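Local structure of dTDP-glucose 4,6-dehydratase (Klebsiella pneumoniae, 5U4Q) at residues A[22-27]-A[52-57]; A[213-218]-A[268-273]. The protein binds NAD and probably catalyses the dehydration of dTDP-glucose to a 4-keto-6-deoxy sugar nucleotide, as an NAD-dependent member of the epimerase/dehydratase family. One frame throughout, in Å; residues are numbered along the deposited sequence.

Contact 1 of 2, residues A[22-27]-A[52-57]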
loop_
_atom_site.group_PDB
_atom_site.type_symbol
_atom_site.label_atom_id
_atom_site.label_comp_id
_atom_site.label_asym_id
_atom_site.label_seq_id
_atom_site.Cartn_x
_atom_site.Cartn_y
_atom_site.Cartn_z
ATOM N N ARG A 22 -24.315 17.157 -5.502
ATOM C CA ARG A 22 -24.180 17.646 -6.866
ATOM C C ARG A 22 -24.727 16.634 -7.874
ATOM O O ARG A 22 -25.428 16.996 -8.824
ATOM C CB ARG A 22 -22.718 17.997 -7.160
ATOM C CG ARG A 22 -22.431 18.404 -8.581
ATOM C CD ARG A 22 -23.147 19.674 -9.033
ATOM N NE ARG A 22 -22.840 19.926 -10.438
ATOM C CZ ARG A 22 -21.767 20.586 -10.879
ATOM N NH1 ARG A 22 -20.895 21.113 -10.031
ATOM N NH2 ARG A 22 -21.567 20.723 -12.177
ATOM N N LEU A 23 -24.420 15.360 -7.662
ATOM C CA LEU A 23 -24.859 14.327 -8.605
ATOM C C LEU A 23 -26.378 14.216 -8.579
ATOM O O LEU A 23 -27.007 14.044 -9.626
ATOM C CB LEU A 23 -24.206 12.978 -8.326
ATOM C CG LEU A 23 -22.682 12.897 -8.553
ATOM C CD1 LEU A 23 -22.116 11.615 -7.978
ATOM C CD2 LEU A 23 -22.344 13.054 -10.032
ATOM N N LEU A 24 -26.951 14.338 -7.388
ATOM C CA LEU A 24 -28.419 14.325 -7.269
ATOM C C LEU A 24 -29.017 15.496 -7.984
ATOM O O LEU A 24 -30.075 15.358 -8.659
ATOM C CB LEU A 24 -28.848 14.302 -5.809
ATOM C CG LEU A 24 -28.556 12.994 -5.105
ATOM C CD1 LEU A 24 -28.549 13.117 -3.589
ATOM C CD2 LEU A 24 -29.517 11.898 -5.577
ATOM N N ASN A 25 -28.417 16.664 -7.830
ATOM C CA ASN A 25 -28.926 17.867 -8.507
ATOM C C ASN A 25 -28.778 17.831 -10.042
ATOM O O ASN A 25 -29.440 18.611 -10.754
ATOM C CB ASN A 25 -28.317 19.134 -7.883
ATOM C CG ASN A 25 -28.951 19.476 -6.538
ATOM O OD1 ASN A 25 -30.172 19.465 -6.401
ATOM N ND2 ASN A 25 -28.132 19.855 -5.571
ATOM N N GLU A 26 -27.908 16.953 -10.547
ATOM C CA GLU A 26 -27.747 16.755 -11.993
ATOM C C GLU A 26 -28.739 15.721 -12.541
ATOM O O GLU A 26 -28.750 15.444 -13.744
ATOM C CB GLU A 26 -26.318 16.318 -12.328
ATOM C CG GLU A 26 -25.261 17.350 -11.977
ATOM C CD GLU A 26 -25.315 18.608 -12.838
ATOM O OE1 GLU A 26 -24.629 19.597 -12.493
ATOM O OE2 GLU A 26 -26.020 18.617 -13.871
ATOM N N GLY A 27 -29.567 15.153 -11.662
ATOM C CA GLY A 27 -30.563 14.149 -12.058
ATOM C C GLY A 27 -30.161 12.708 -11.995
ATOM O O GLY A 27 -30.892 11.848 -12.503
ATOM N N LEU A 52 -29.302 15.167 2.007
ATOM C CA LEU A 52 -29.309 14.312 0.818
ATOM C C LEU A 52 -30.646 13.601 0.634
ATOM O O LEU A 52 -30.728 12.653 -0.155
ATOM C CB LEU A 52 -28.200 13.270 0.865
ATOM C CG LEU A 52 -26.770 13.844 0.898
ATOM C CD1 LEU A 52 -25.789 12.721 1.076
ATOM C CD2 LEU A 52 -26.482 14.601 -0.382
ATOM N N ALA A 53 -31.687 14.064 1.327
ATOM C CA ALA A 53 -33.024 13.459 1.181
ATOM C C ALA A 53 -33.615 13.865 -0.177
ATOM O O ALA A 53 -34.172 14.944 -0.329
ATOM C CB ALA A 53 -33.955 13.887 2.321
ATOM N N TYR A 54 -33.415 13.005 -1.160
ATOM C CA TYR A 54 -33.931 13.171 -2.491
ATOM C C TYR A 54 -34.489 11.813 -2.897
ATOM O O TYR A 54 -33.978 10.779 -2.481
ATOM C CB TYR A 54 -32.808 13.509 -3.483
ATOM C CG TYR A 54 -32.227 14.911 -3.398
ATOM C CD1 TYR A 54 -31.377 15.278 -2.360
ATOM C CD2 TYR A 54 -32.470 15.851 -4.392
ATOM C CE1 TYR A 54 -30.824 16.549 -2.300
ATOM C CE2 TYR A 54 -31.915 17.112 -4.343
ATOM C CZ TYR A 54 -31.094 17.461 -3.296
ATOM O OH TYR A 54 -30.552 18.723 -3.239
ATOM N N PRO A 55 -35.503 11.795 -3.771
ATOM C CA PRO A 55 -36.057 10.501 -4.166
ATOM C C PRO A 55 -35.045 9.580 -4.860
ATOM O O PRO A 55 -35.172 8.348 -4.751
ATOM C CB PRO A 55 -37.212 10.869 -5.107
ATOM C CG PRO A 55 -37.041 12.311 -5.419
ATOM C CD PRO A 55 -36.230 12.926 -4.330
ATOM N N ALA A 56 -34.064 10.162 -5.555
ATOM C CA ALA A 56 -33.042 9.382 -6.262
ATOM C C ALA A 56 -31.833 9.006 -5.383
ATOM O O ALA A 56 -30.860 8.454 -5.894
ATOM C CB ALA A 56 -32.575 10.153 -7.458
ATOM N N PHE A 57 -31.911 9.290 -4.091
ATOM C CA PHE A 57 -30.847 8.953 -3.144
ATOM C C PHE A 57 -31.279 7.869 -2.200
ATOM O O PHE A 57 -32.400 7.900 -1.687
ATOM C CB PHE A 57 -30.438 10.169 -2.312
ATOM C CG PHE A 57 -29.332 9.896 -1.325
ATOM C CD1 PHE A 57 -28.036 9.691 -1.776
ATOM C CD2 PHE A 57 -29.580 9.814 0.050
ATOM C CE1 PHE A 57 -27.009 9.418 -0.883
ATOM C CE2 PHE A 57 -28.545 9.574 0.948
ATOM C CZ PHE A 57 -27.253 9.361 0.469
HETATM O O HOH W 1 -32.019 20.920 -4.685
#

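Contact 2 of 2, residues A[213-218]-A[268-273]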
loop_
_atom_site.group_PDB
_atom_site.type_symbol
_atom_site.label_atom_id
_atom_site.label_comp_id
_atom_site.label_asym_id
_atom_site.label_seq_id
_atom_site.Cartn_x
_atom_site.Cartn_y
_atom_site.Cartn_z
ATOM N N TYR A 213 6.387 32.354 10.072
ATOM C CA TYR A 213 5.810 33.707 10.088
ATOM C C TYR A 213 4.465 33.780 9.338
ATOM O O TYR A 213 4.111 34.831 8.799
ATOM C CB TYR A 213 6.809 34.737 9.512
ATOM C CG TYR A 213 7.953 35.154 10.429
ATOM C CD1 TYR A 213 9.052 34.318 10.642
ATOM C CD2 TYR A 213 7.940 36.393 11.074
ATOM C CE1 TYR A 213 10.101 34.704 11.464
ATOM C CE2 TYR A 213 8.985 36.787 11.897
ATOM C CZ TYR A 213 10.066 35.938 12.092
ATOM O OH TYR A 213 11.120 36.308 12.892
ATOM N N GLY A 214 3.731 32.668 9.316
ATOM C CA GLY A 214 2.432 32.624 8.624
ATOM C C GLY A 214 2.543 32.624 7.109
ATOM O O GLY A 214 1.525 32.698 6.411
ATOM N N LYS A 215 3.770 32.536 6.587
ATOM C CA LYS A 215 3.986 32.577 5.135
ATOM C C LYS A 215 4.016 31.210 4.463
ATOM O O LYS A 215 4.344 31.122 3.283
ATOM C CB LYS A 215 5.260 33.374 4.783
ATOM C CG LYS A 215 5.062 34.886 4.800
ATOM C CD LYS A 215 6.014 35.577 3.827
ATOM C CE LYS A 215 5.553 36.987 3.513
ATOM N NZ LYS A 215 6.491 37.670 2.581
HETATM N N MSE A 216 3.653 30.159 5.195
HETATM C CA MSE A 216 3.586 28.816 4.608
HETATM C C MSE A 216 2.505 28.832 3.564
HETATM O O MSE A 216 1.401 29.286 3.839
HETATM C CB MSE A 216 3.262 27.765 5.670
HETATM C CG MSE A 216 3.945 26.453 5.344
HETATM SE SE MSE A 216 5.867 26.719 5.699
HETATM C CE MSE A 216 6.553 26.473 3.865
ATOM N N LYS A 217 2.822 28.378 2.352
ATOM C CA LYS A 217 1.839 28.361 1.265
ATOM C C LYS A 217 1.085 27.042 1.275
ATOM O O LYS A 217 1.531 26.062 0.684
ATOM C CB LYS A 217 2.487 28.598 -0.109
ATOM C CG LYS A 217 2.976 30.027 -0.329
ATOM C CD LYS A 217 3.424 30.249 -1.769
ATOM C CE LYS A 217 4.093 31.608 -1.965
ATOM N NZ LYS A 217 3.188 32.763 -1.710
ATOM N N ARG A 218 -0.043 27.016 1.973
ATOM C CA ARG A 218 -0.867 25.817 2.015
ATOM C C ARG A 218 -1.740 25.775 0.757
ATOM O O ARG A 218 -2.178 26.807 0.243
ATOM C CB ARG A 218 -1.730 25.778 3.279
ATOM C CG ARG A 218 -0.982 25.475 4.589
ATOM C CD ARG A 218 -0.595 24.002 4.731
ATOM N NE ARG A 218 -1.745 23.077 4.733
ATOM C CZ ARG A 218 -2.504 22.770 5.793
ATOM N NH1 ARG A 218 -3.527 21.912 5.659
ATOM N NH2 ARG A 218 -2.280 23.322 6.985
ATOM N N PRO A 268 -1.272 31.814 -4.805
ATOM C CA PRO A 268 -0.097 32.012 -3.926
ATOM C C PRO A 268 -0.436 32.526 -2.513
ATOM O O PRO A 268 0.463 32.962 -1.773
ATOM C CB PRO A 268 0.717 33.058 -4.691
ATOM C CG PRO A 268 -0.329 33.920 -5.319
ATOM C CD PRO A 268 -1.540 33.033 -5.591
ATOM N N VAL A 269 -1.717 32.499 -2.157
ATOM C CA VAL A 269 -2.161 32.898 -0.820
ATOM C C VAL A 269 -1.508 32.028 0.261
ATOM O O VAL A 269 -1.428 30.813 0.133
ATOM C CB VAL A 269 -3.699 32.807 -0.665
ATOM C CG1 VAL A 269 -4.377 33.923 -1.457
ATOM C CG2 VAL A 269 -4.218 31.409 -1.037
ATOM N N GLU A 270 -1.045 32.688 1.317
ATOM C CA GLU A 270 -0.349 32.058 2.431
ATOM C C GLU A 270 -1.284 31.882 3.616
ATOM O O GLU A 270 -2.317 32.526 3.687
ATOM C CB GLU A 270 0.826 32.960 2.832
ATOM C CG GLU A 270 1.860 33.063 1.714
ATOM C CD GLU A 270 2.799 34.259 1.808
ATOM O OE1 GLU A 270 2.552 35.187 2.600
ATOM O OE2 GLU A 270 3.782 34.277 1.040
ATOM N N LEU A 271 -0.892 31.033 4.553
ATOM C CA LEU A 271 -1.699 30.713 5.742
ATOM C C LEU A 271 -2.264 31.955 6.450
ATOM O O LEU A 271 -3.457 32.011 6.809
ATOM C CB LEU A 271 -0.853 29.845 6.689
ATOM C CG LEU A 271 -1.320 29.324 8.052
ATOM C CD1 LEU A 271 -1.066 30.315 9.172
ATOM C CD2 LEU A 271 -2.767 28.873 8.019
HETATM N N MSE A 272 -1.438 32.979 6.634
HETATM C CA MSE A 272 -1.902 34.177 7.321
HETATM C C MSE A 272 -3.040 34.850 6.587
HETATM O O MSE A 272 -3.833 35.500 7.206
HETATM C CB MSE A 272 -0.752 35.175 7.572
HETATM C CG MSE A 272 -1.132 36.333 8.511
HETATM SE SE MSE A 272 -1.628 35.828 10.341
HETATM C CE MSE A 272 0.145 35.126 10.800
ATOM N N ASP A 273 -3.150 34.698 5.266
ATOM C CA ASP A 273 -4.275 35.329 4.532
ATOM C C ASP A 273 -5.616 34.723 4.987
ATOM O O ASP A 273 -6.621 35.441 5.106
ATOM C CB ASP A 273 -4.142 35.165 3.011
ATOM C CG ASP A 273 -2.937 35.905 2.423
ATOM O OD1 ASP A 273 -2.441 36.861 3.043
ATOM O OD2 ASP A 273 -2.509 35.537 1.312
HETATM O O HOH W 2 5.930 31.967 1.252
HETATM O O HOH W 3 -1.701 29.070 1.926
#

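Contact 1 of 2, residues A[22-27]-A[52-57]
The ring of Y54 takes L24 over one face: CB of L24 stands 4.2 Å from the ring centroid and 11° off the normal, a CH-pi contact, while the edge of the ring meets CA of L52. On one face of the F57 ring lies CB of L52, offset toward the rim. The guanidinium of R22 has E26 at its edge, NE donating 2.7 Å to the anti lone pair of OE1, a salt bridge from R22 to the residue four further on.

L24 carries the contact. CG, anti to the carbonyl carbon (chi1 -70°), sends CD1 to CB of F57 at 3.7 Å and CD1 of Y54 at 3.8 Å, and CD2 to 4.0 Å from CB of A56. Farther out, a water donates to OD1 of N25 and also bonds OH of Y54, 3.0 Å away, bridging the two polar ends.

This is packing of the Rossmann fold's first helix, 14-25, which closes at G27 in a Schellman motif, against the type I turn 54-57 leading into strand 57-61. V30 of strand 29-34 touches L23, L24 and F57, and R22 bridges to E228 of helix 223-234.

Contact 2 of 2, residues A[213-218]-A[268-273]
Two backbone hydrogen bonds hold the loop 213-218 to the start of helix 271-282. The amide of M272 donates to O of G214 at 3.0 Å, in the carbonyl plane and on a lone pair; that of L271 donates to O of M216, also at 3.0 Å but nearly along the C=O axis. G214, at positive phi, lies under the side chain of M272, a selenomethionine, whose CE is 4.0 Å from CA of G214.

Within the 268-273 segment, where the chain enters helix 271-282 after strand 258-263 of the Rossmann sheet, N of E270 donates to OD2 of D273 at 3.2 Å. The backbone N of D273 donates in return to O of E270.

The salt bridge joins K217 to E270. The lysine runs extended and then bends at chi4 (-63°), so that NZ meets OE2 of E270 at 3.2 Å from above the carboxylate plane. The same NZ gives a hydrogen bond of 2.7 Å to O of P268.

Apolar packing comes from K215, whose aliphatic chain lies alongside E270, pointing the same way, with CG 3.4 Å from OE1.

Two waters add bridges: one donates to O of K215 and OE2 of E270, the other to O of R218 and O of V269.

Contact 1 is complete within the first sixty residues, well before contact 2 begins; their centres are about 37 Å apart, with nearest atoms about 22 Å from each other. Contact 1 belongs to the nucleotide-binding half, joining helix 14-25 to the approach to strand 57-61 of the large parallel sheet. Contact 2 joins the loop between strands 208-211 and 220-222 to the start of helix 271-282; 220-222 belongs to the large sheet, whereas 208-211 pairs with 288-291 in a separate small one. Neither touches the bound NAD: the side chain of L52 is about 10 Å and that of R218 about 7 Å from it. The two are thus separately packed parts of the chain.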